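Local coordinates for dihydroxyacetone kinase (Citrobacter freundii, PDB 1UN8), which phosphorylates dihydroxyacetone with ATP to give dihydroxyacetone phosphate, working as a homodimer with magnesium or calcium as cofactor, at residues L539-V542 with F543-L546; A497-D500 with A501-G505; R475-I478 with D479-P483. All coordinates share one frame; numbering follows the deposited sequence.

Contact 1 of 3, residues L539-V542 with F543-L546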
ATOM      1  N   LEU A 539      32.440   9.572 -36.976  1.00 47.24           N
ATOM      2  CA  LEU A 539      33.331   8.444 -37.000  1.00 47.21           C
ATOM      3  C   LEU A 539      33.967   8.278 -38.365  1.00 48.20           C
ATOM      4  O   LEU A 539      35.174   8.082 -38.485  1.00 47.83           O
ATOM      5  CB  LEU A 539      32.534   7.222 -36.650  1.00 49.84           C
ATOM      6  CG  LEU A 539      33.321   6.238 -35.831  1.00 52.90           C
ATOM      7  CD1 LEU A 539      32.418   5.709 -34.728  1.00 52.87           C
ATOM      8  CD2 LEU A 539      33.876   5.152 -36.752  1.00 52.04           C
ATOM      9  N   ALA A 540      33.145   8.365 -39.399  1.00 48.78           N
ATOM     10  CA  ALA A 540      33.633   8.220 -40.757  1.00 49.24           C
ATOM     11  C   ALA A 540      34.625   9.323 -41.106  1.00 48.77           C
ATOM     12  O   ALA A 540      35.610   9.086 -41.802  1.00 50.53           O
ATOM     13  CB  ALA A 540      32.457   8.227 -41.741  1.00 48.73           C
ATOM     14  N   MET A 541      34.379  10.530 -40.627  1.00 47.59           N
ATOM     15  CA  MET A 541      35.289  11.616 -40.939  1.00 47.35           C
ATOM     16  C   MET A 541      36.617  11.441 -40.210  1.00 48.28           C
ATOM     17  O   MET A 541      37.671  11.826 -40.713  1.00 48.82           O
ATOM     18  CB  MET A 541      34.640  12.954 -40.596  1.00 45.46           C
ATOM     19  CG  MET A 541      33.431  13.251 -41.450  1.00 44.09           C
ATOM     20  SD  MET A 541      33.793  13.175 -43.226  1.00 44.47           S
ATOM     21  CE  MET A 541      33.272  11.492 -43.662  1.00 44.82           C
ATOM     22  N   VAL A 542      36.571  10.843 -39.027  1.00 48.34           N
ATOM     23  CA  VAL A 542      37.792  10.617 -38.284  1.00 48.50           C
ATOM     24  C   VAL A 542      38.681   9.688 -39.101  1.00 49.21           C
ATOM     25  O   VAL A 542      39.832  10.010 -39.387  1.00 50.08           O
ATOM     26  CB  VAL A 542      37.506   9.991 -36.912  1.00 48.93           C
ATOM     27  CG1 VAL A 542      38.797   9.469 -36.295  1.00 48.56           C
ATOM     28  CG2 VAL A 542      36.888  11.033 -35.995  1.00 48.57           C
ATOM     29  N   PHE A 543      38.152   8.539 -39.493  1.00 48.50           N
ATOM     30  CA  PHE A 543      38.945   7.617 -40.280  1.00 48.69           C
ATOM     31  C   PHE A 543      39.382   8.203 -41.615  1.00 50.90           C
ATOM     32  O   PHE A 543      40.489   7.935 -42.086  1.00 51.88           O
ATOM     33  CB  PHE A 543      38.192   6.317 -40.494  1.00 46.48           C
ATOM     34  CG  PHE A 543      38.251   5.409 -39.313  1.00 44.85           C
ATOM     35  CD1 PHE A 543      37.304   5.495 -38.307  1.00 44.43           C
ATOM     36  CD2 PHE A 543      39.296   4.515 -39.170  1.00 44.20           C
ATOM     37  CE1 PHE A 543      37.393   4.706 -37.173  1.00 43.59           C
ATOM     38  CE2 PHE A 543      39.397   3.720 -38.039  1.00 45.66           C
ATOM     39  CZ  PHE A 543      38.442   3.817 -37.035  1.00 45.11           C
ATOM     40  N   LYS A 544      38.513   9.002 -42.221  1.00 52.54           N
ATOM     41  CA  LYS A 544      38.836   9.650 -43.481  1.00 53.35           C
ATOM     42  C   LYS A 544      40.092  10.488 -43.265  1.00 53.62           C
ATOM     43  O   LYS A 544      41.013  10.473 -44.076  1.00 53.90           O
ATOM     44  CB  LYS A 544      37.693  10.562 -43.920  1.00 54.66           C
ATOM     45  CG  LYS A 544      37.947  11.252 -45.239  1.00 55.84           C
ATOM     46  CD  LYS A 544      36.851  12.227 -45.572  1.00 57.16           C
ATOM     47  CE  LYS A 544      37.166  12.969 -46.858  1.00 59.22           C
ATOM     48  NZ  LYS A 544      36.114  13.976 -47.151  1.00 62.07           N
ATOM     49  N   ALA A 545      40.125  11.218 -42.157  1.00 53.32           N
ATOM     50  CA  ALA A 545      41.270  12.051 -41.837  1.00 54.60           C
ATOM     51  C   ALA A 545      42.517  11.192 -41.636  1.00 56.19           C
ATOM     52  O   ALA A 545      43.607  11.536 -42.097  1.00 55.22           O
ATOM     53  CB  ALA A 545      40.986  12.864 -40.583  1.00 53.70           C
ATOM     54  N   LEU A 546      42.354  10.071 -40.947  1.00 57.66           N
ATOM     55  CA  LEU A 546      43.483   9.199 -40.705  1.00 59.44           C
ATOM     56  C   LEU A 546      44.033   8.643 -42.009  1.00 61.51           C
ATOM     57  O   LEU A 546      45.246   8.630 -42.227  1.00 62.33           O
ATOM     58  CB  LEU A 546      43.081   8.052 -39.781  1.00 57.60           C
ATOM     59  CG  LEU A 546      42.761   8.437 -38.340  1.00 56.92           C
ATOM     60  CD1 LEU A 546      42.493   7.179 -37.521  1.00 57.14           C
ATOM     61  CD2 LEU A 546      43.919   9.207 -37.750  1.00 56.16           C
TER
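Leu539 and Phe543 meet one turn apart on helix 534-547. The two side chains run alongside each other off the same face. Leu539 CD2 comes to 3.6 Å from Phe543 CE1, with CD1 of the same ring close behind. The Phe543 ring also turns an edge to the backbone: Phe543 CD1 lies 3.4 Å from Leu539 O, which sits in the plane of the ring. CG of Phe543 stands anti to its own carbonyl carbon (chi1 -79°), and this directs the ring back along the preceding turn.

A looser contact joins Met541 to the aliphatic part of Lys544. Met541 SD is 4.0 Å from Lys544 CD, and the methyl CE of Met541 touches the same carbon. The Met541 chain is bent. Its sulfur and methyl lie alongside Lys544 CD, and the fully extended lysine runs on past them.

The backbone bonds are those of a regular alpha helix. Phe543 N gives a nearly straight bond to Leu539 O (3.2 Å, 171° at the hydrogen). Lys544 N, Ala545 N and Leu546 N bond in turn to Ala540 O, Met541 O and Val542 O.

The faces of the helix have different neighbours. Leu539 and Phe543 pack on helix 478-490. Ala540, Met541 and Lys544 face helix 495-511. Val542, Ala545 and Leu546 face helix 356-371, and Leu546 also touches the bound phospholipid. Leu539 further contacts Met477 of the ATP site. The arrangement belongs to the eight-helix barrel of the C-terminal domain, whose helices enclose a lipid pocket.

Contact 2 of 3, residues A497-D500 with A501-G505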
ATOM      1  N   ALA A 497      40.905   1.469 -46.340  1.00 55.09           N
ATOM      2  CA  ALA A 497      39.863   0.455 -46.282  1.00 53.36           C
ATOM      3  C   ALA A 497      38.941   0.712 -45.094  1.00 52.71           C
ATOM      4  O   ALA A 497      37.722   0.638 -45.220  1.00 52.68           O
ATOM      5  CB  ALA A 497      40.489  -0.934 -46.168  1.00 53.30           C
ATOM      6  N   ALA A 498      39.538   1.006 -43.942  1.00 50.10           N
ATOM      7  CA  ALA A 498      38.790   1.275 -42.727  1.00 48.08           C
ATOM      8  C   ALA A 498      37.808   2.423 -42.952  1.00 47.23           C
ATOM      9  O   ALA A 498      36.629   2.332 -42.604  1.00 44.83           O
ATOM     10  CB  ALA A 498      39.757   1.622 -41.593  1.00 49.87           C
ATOM     11  N   PHE A 499      38.304   3.507 -43.533  1.00 45.78           N
ATOM     12  CA  PHE A 499      37.468   4.658 -43.807  1.00 45.06           C
ATOM     13  C   PHE A 499      36.317   4.271 -44.715  1.00 45.87           C
ATOM     14  O   PHE A 499      35.157   4.552 -44.418  1.00 46.05           O
ATOM     15  CB  PHE A 499      38.278   5.759 -44.471  1.00 44.88           C
ATOM     16  CG  PHE A 499      37.445   6.733 -45.232  1.00 44.81           C
ATOM     17  CD1 PHE A 499      36.443   7.454 -44.598  1.00 43.74           C
ATOM     18  CD2 PHE A 499      37.646   6.916 -46.595  1.00 44.45           C
ATOM     19  CE1 PHE A 499      35.651   8.344 -45.311  1.00 45.22           C
ATOM     20  CE2 PHE A 499      36.863   7.806 -47.315  1.00 43.82           C
ATOM     21  CZ  PHE A 499      35.862   8.522 -46.672  1.00 45.30           C
ATOM     22  N   ASP A 500      36.646   3.633 -45.828  1.00 45.63           N
ATOM     23  CA  ASP A 500      35.629   3.214 -46.768  1.00 46.63           C
ATOM     24  C   ASP A 500      34.536   2.399 -46.090  1.00 45.98           C
ATOM     25  O   ASP A 500      33.355   2.554 -46.382  1.00 45.47           O
ATOM     26  CB  ASP A 500      36.243   2.381 -47.884  1.00 48.61           C
ATOM     27  CG  ASP A 500      35.355   2.338 -49.110  1.00 51.44           C
ATOM     28  OD1 ASP A 500      35.222   3.400 -49.777  1.00 52.41           O
ATOM     29  OD2 ASP A 500      34.778   1.261 -49.388  1.00 51.06           O
ATOM     30  N   ALA A 501      34.931   1.521 -45.183  1.00 46.07           N
ATOM     31  CA  ALA A 501      33.965   0.693 -44.480  1.00 45.82           C
ATOM     32  C   ALA A 501      33.072   1.579 -43.610  1.00 46.00           C
ATOM     33  O   ALA A 501      31.842   1.499 -43.665  1.00 43.65           O
ATOM     34  CB  ALA A 501      34.695  -0.339 -43.624  1.00 46.51           C
ATOM     35  N   ALA A 502      33.706   2.431 -42.813  1.00 46.52           N
ATOM     36  CA  ALA A 502      32.976   3.335 -41.939  1.00 46.94           C
ATOM     37  C   ALA A 502      32.016   4.180 -42.768  1.00 47.00           C
ATOM     38  O   ALA A 502      30.847   4.361 -42.406  1.00 45.98           O
ATOM     39  CB  ALA A 502      33.959   4.240 -41.176  1.00 45.63           C
ATOM     40  N   GLN A 503      32.521   4.696 -43.883  1.00 47.37           N
ATOM     41  CA  GLN A 503      31.733   5.537 -44.778  1.00 47.18           C
ATOM     42  C   GLN A 503      30.478   4.822 -45.277  1.00 46.81           C
ATOM     43  O   GLN A 503      29.402   5.421 -45.331  1.00 46.10           O
ATOM     44  CB  GLN A 503      32.605   5.990 -45.951  1.00 47.91           C
ATOM     45  CG  GLN A 503      31.919   6.899 -46.958  1.00 49.31           C
ATOM     46  CD  GLN A 503      31.332   8.151 -46.336  1.00 49.18           C
ATOM     47  OE1 GLN A 503      31.819   8.645 -45.324  1.00 49.25           O
ATOM     48  NE2 GLN A 503      30.287   8.683 -46.956  1.00 48.96           N
ATOM     49  N   ALA A 504      30.605   3.543 -45.630  1.00 46.48           N
ATOM     50  CA  ALA A 504      29.449   2.777 -46.106  1.00 45.97           C
ATOM     51  C   ALA A 504      28.435   2.679 -44.976  1.00 46.26           C
ATOM     52  O   ALA A 504      27.240   2.881 -45.176  1.00 45.33           O
ATOM     53  CB  ALA A 504      29.879   1.384 -46.544  1.00 45.40           C
ATOM     54  N   GLY A 505      28.931   2.366 -43.781  1.00 46.89           N
ATOM     55  CA  GLY A 505      28.063   2.250 -42.628  1.00 45.98           C
ATOM     56  C   GLY A 505      27.347   3.552 -42.320  1.00 45.93           C
ATOM     57  O   GLY A 505      26.166   3.545 -41.977  1.00 46.02           O
TER
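Phe499 and Gln503 both carry CG anti to the backbone N, at chi1 158° and -179°, and both side chains therefore leave the helix in the same direction. A bend at chi2 of Gln503 then turns its amide back to the ring. Gln503 OE1 ends 3.8 Å from Phe499 CE1, and Gln503 CB lies 3.9 Å from that same ring carbon. The approach is oblique, with the ring and amide planes at 46° to each other. This is van der Waals contact; the amide has its polar partner further along, where NE2 bonds to Glu507.

The backbone runs as a regular alpha helix. Gln503 N bonds to Phe499 O at 2.7 Å. Ala501 N, Ala502 N and Ala504 N bond to Ala497 O, Ala498 O and Asp500 O.

Ala497, Ala498, Ala501 and Ala502 form the side that faces helix 478-490. There they lie against Ser487, Leu488, Pro483 and Ala484 in turn, and Ala498 also reaches Phe543 of helix 534-547. Phe499 and Gln503 pack on Lys544, Ala540 and Met541 of helix 534-547. Helix 495-511 is thus packed against both of these helices, with Asp500 on its exposed side.

Contact 3 of 3, residues R475-I478 with D479-P483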
ATOM      1  N   ARG A 475      21.396   2.902 -36.173  1.00 52.22           N
ATOM      2  CA  ARG A 475      21.678   4.300 -36.469  1.00 53.46           C
ATOM      3  C   ARG A 475      22.505   5.095 -35.461  1.00 53.20           C
ATOM      4  O   ARG A 475      22.183   6.245 -35.149  1.00 53.76           O
ATOM      5  CB  ARG A 475      20.366   5.048 -36.757  1.00 53.54           C
ATOM      6  CG  ARG A 475      19.504   4.375 -37.828  1.00 55.26           C
ATOM      7  CD  ARG A 475      18.404   5.297 -38.361  1.00 55.58           C
ATOM      8  NE  ARG A 475      18.954   6.489 -39.003  1.00 56.61           N
ATOM      9  CZ  ARG A 475      19.125   7.662 -38.399  1.00 56.24           C
ATOM     10  NH1 ARG A 475      18.776   7.811 -37.132  1.00 57.65           N
ATOM     11  NH2 ARG A 475      19.670   8.684 -39.053  1.00 55.22           N
ATOM     12  N   THR A 476      23.580   4.492 -34.964  1.00 52.59           N
ATOM     13  CA  THR A 476      24.470   5.191 -34.037  1.00 51.33           C
ATOM     14  C   THR A 476      25.879   5.064 -34.593  1.00 50.84           C
ATOM     15  O   THR A 476      26.101   4.337 -35.565  1.00 51.15           O
ATOM     16  CB  THR A 476      24.452   4.574 -32.629  1.00 50.61           C
ATOM     17  OG1 THR A 476      25.243   3.375 -32.618  1.00 48.71           O
ATOM     18  CG2 THR A 476      23.024   4.251 -32.212  1.00 46.25           C
ATOM     19  N   MET A 477      26.831   5.748 -33.973  1.00 50.39           N
ATOM     20  CA  MET A 477      28.212   5.688 -34.436  1.00 49.75           C
ATOM     21  C   MET A 477      28.685   4.245 -34.666  1.00 49.01           C
ATOM     22  O   MET A 477      29.595   3.998 -35.455  1.00 48.20           O
ATOM     23  CB  MET A 477      29.118   6.383 -33.433  1.00 49.00           C
ATOM     24  CG  MET A 477      29.174   5.718 -32.093  1.00 49.77           C
ATOM     25  SD  MET A 477      30.146   6.741 -30.991  1.00 52.49           S
ATOM     26  CE  MET A 477      31.790   6.214 -31.433  1.00 52.57           C
ATOM     27  N   ILE A 478      28.054   3.294 -33.986  1.00 48.16           N
ATOM     28  CA  ILE A 478      28.414   1.892 -34.130  1.00 48.40           C
ATOM     29  C   ILE A 478      28.375   1.469 -35.596  1.00 48.98           C
ATOM     30  O   ILE A 478      29.238   0.716 -36.058  1.00 49.06           O
ATOM     31  CB  ILE A 478      27.444   0.984 -33.333  1.00 49.98           C
ATOM     32  CG1 ILE A 478      27.445   1.382 -31.851  1.00 50.85           C
ATOM     33  CG2 ILE A 478      27.838  -0.479 -33.494  1.00 49.32           C
ATOM     34  CD1 ILE A 478      28.782   1.253 -31.175  1.00 50.12           C
ATOM     35  N   ASP A 479      27.376   1.961 -36.328  1.00 48.42           N
ATOM     36  CA  ASP A 479      27.222   1.611 -37.738  1.00 48.73           C
ATOM     37  C   ASP A 479      28.422   1.922 -38.623  1.00 48.51           C
ATOM     38  O   ASP A 479      28.575   1.342 -39.697  1.00 49.63           O
ATOM     39  CB  ASP A 479      25.982   2.286 -38.312  1.00 49.09           C
ATOM     40  CG  ASP A 479      24.760   2.026 -37.479  1.00 50.32           C
ATOM     41  OD1 ASP A 479      24.346   0.853 -37.402  1.00 53.28           O
ATOM     42  OD2 ASP A 479      24.199   2.979 -36.908  1.00 50.71           O
ATOM     43  N   ALA A 480      29.272   2.834 -38.171  1.00 46.78           N
ATOM     44  CA  ALA A 480      30.456   3.189 -38.928  1.00 46.67           C
ATOM     45  C   ALA A 480      31.697   2.633 -38.222  1.00 46.64           C
ATOM     46  O   ALA A 480      32.653   2.210 -38.873  1.00 47.06           O
ATOM     47  CB  ALA A 480      30.557   4.722 -39.066  1.00 44.49           C
ATOM     48  N   LEU A 481      31.665   2.619 -36.892  1.00 46.59           N
ATOM     49  CA  LEU A 481      32.798   2.147 -36.099  1.00 46.51           C
ATOM     50  C   LEU A 481      33.108   0.670 -36.296  1.00 46.92           C
ATOM     51  O   LEU A 481      34.242   0.303 -36.591  1.00 47.34           O
ATOM     52  CB  LEU A 481      32.556   2.403 -34.609  1.00 44.33           C
ATOM     53  CG  LEU A 481      33.714   2.920 -33.746  1.00 42.32           C
ATOM     54  CD1 LEU A 481      33.593   2.299 -32.373  1.00 41.54           C
ATOM     55  CD2 LEU A 481      35.056   2.592 -34.350  1.00 41.21           C
ATOM     56  N   GLN A 482      32.103  -0.175 -36.123  1.00 48.17           N
ATOM     57  CA  GLN A 482      32.297  -1.612 -36.269  1.00 50.64           C
ATOM     58  C   GLN A 482      32.910  -1.984 -37.614  1.00 49.46           C
ATOM     59  O   GLN A 482      33.913  -2.689 -37.667  1.00 48.73           O
ATOM     60  CB  GLN A 482      30.973  -2.349 -36.087  1.00 52.72           C
ATOM     61  CG  GLN A 482      31.133  -3.843 -36.059  1.00 57.48           C
ATOM     62  CD  GLN A 482      30.277  -4.488 -34.994  1.00 61.33           C
ATOM     63  OE1 GLN A 482      29.042  -4.445 -35.052  1.00 62.62           O
ATOM     64  NE2 GLN A 482      30.930  -5.085 -34.003  1.00 63.58           N
ATOM     65  N   PRO A 483      32.308  -1.513 -38.720  1.00 49.64           N
ATOM     66  CA  PRO A 483      32.845  -1.828 -40.044  1.00 49.27           C
ATOM     67  C   PRO A 483      34.323  -1.482 -40.106  1.00 49.46           C
ATOM     68  O   PRO A 483      35.137  -2.281 -40.573  1.00 50.08           O
ATOM     69  CB  PRO A 483      32.008  -0.945 -40.969  1.00 48.24           C
ATOM     70  CG  PRO A 483      30.700  -0.878 -40.272  1.00 46.42           C
ATOM     71  CD  PRO A 483      31.104  -0.667 -38.837  1.00 49.14           C
TER
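Thr476 and Asp479 form a capping box at the start of helix 478-490. Asp479 N donates to Thr476 O at 2.8 Å. In return the Asp479 carboxylate reaches back to Thr476 N; this bond is weak, bent to 125°, and doubtful, since the oxygen OD2 is crowded. Thr476 OG1 accepts from Ile478 N at 3.1 Å, although this nitrogen is less reliably placed. The carboxylate comes back over the turn because Asp479 CG stands beside its own backbone N (chi1 -52°).

Met477 O takes two donors in the first turn. Leu481 N, at 2.9 Å, approaches nearly end-on to the carbonyl. Ala480 N, at 3.0 Å, comes from above the carbonyl plane. Gln482 N bonds to Ile478 O. Pro483 has no N-H to give to the turn before, and the helix is kinked there. Pro483 CD lies 3.6 Å from Ile478 O. Beside the turn, Met477 CE and Leu481 CD1 make a loose apolar contact at 4.4 Å.

Further out, Asp479 OD1 bonds to Gly473 N, and Arg475 NE bonds to Thr509 O. Ile478 and Leu481 pack on Leu461 of helix 453-468. Leu481 also touches Leu539 of helix 534-547.

Thr476 and Met477 belong to the ATP-binding site. The bonds from Asp479 N to Thr476 O and from Gly473 N to Asp479 OD1 probably help to hold the backbone of this site at the helix start. A negative charge on the buried Asp479 may be favoured by the helix N-terminus and by Gly473 N.

All three contacts are local turns within the helical C-terminal domain, on three helices that pack together. Contact 1 is the most buried; each contact touches the other two. Contact 1 meets contact 3 through large apolar side chains, and contact 2 through a lysine, a methionine and an aromatic ring. Contacts 2 and 3 meet through small groups, with Ala502 CB 3.3 Å from Ala480 O. Contacts 1 and 2 are regular mid-helix turns, apolar in one and alanine-rich with an exposed flank in the other. Contact 3 differs, being a polar helix start. Contacts 1 and 3 both come near the lipid, and contact 3 also supplies ATP-site residues.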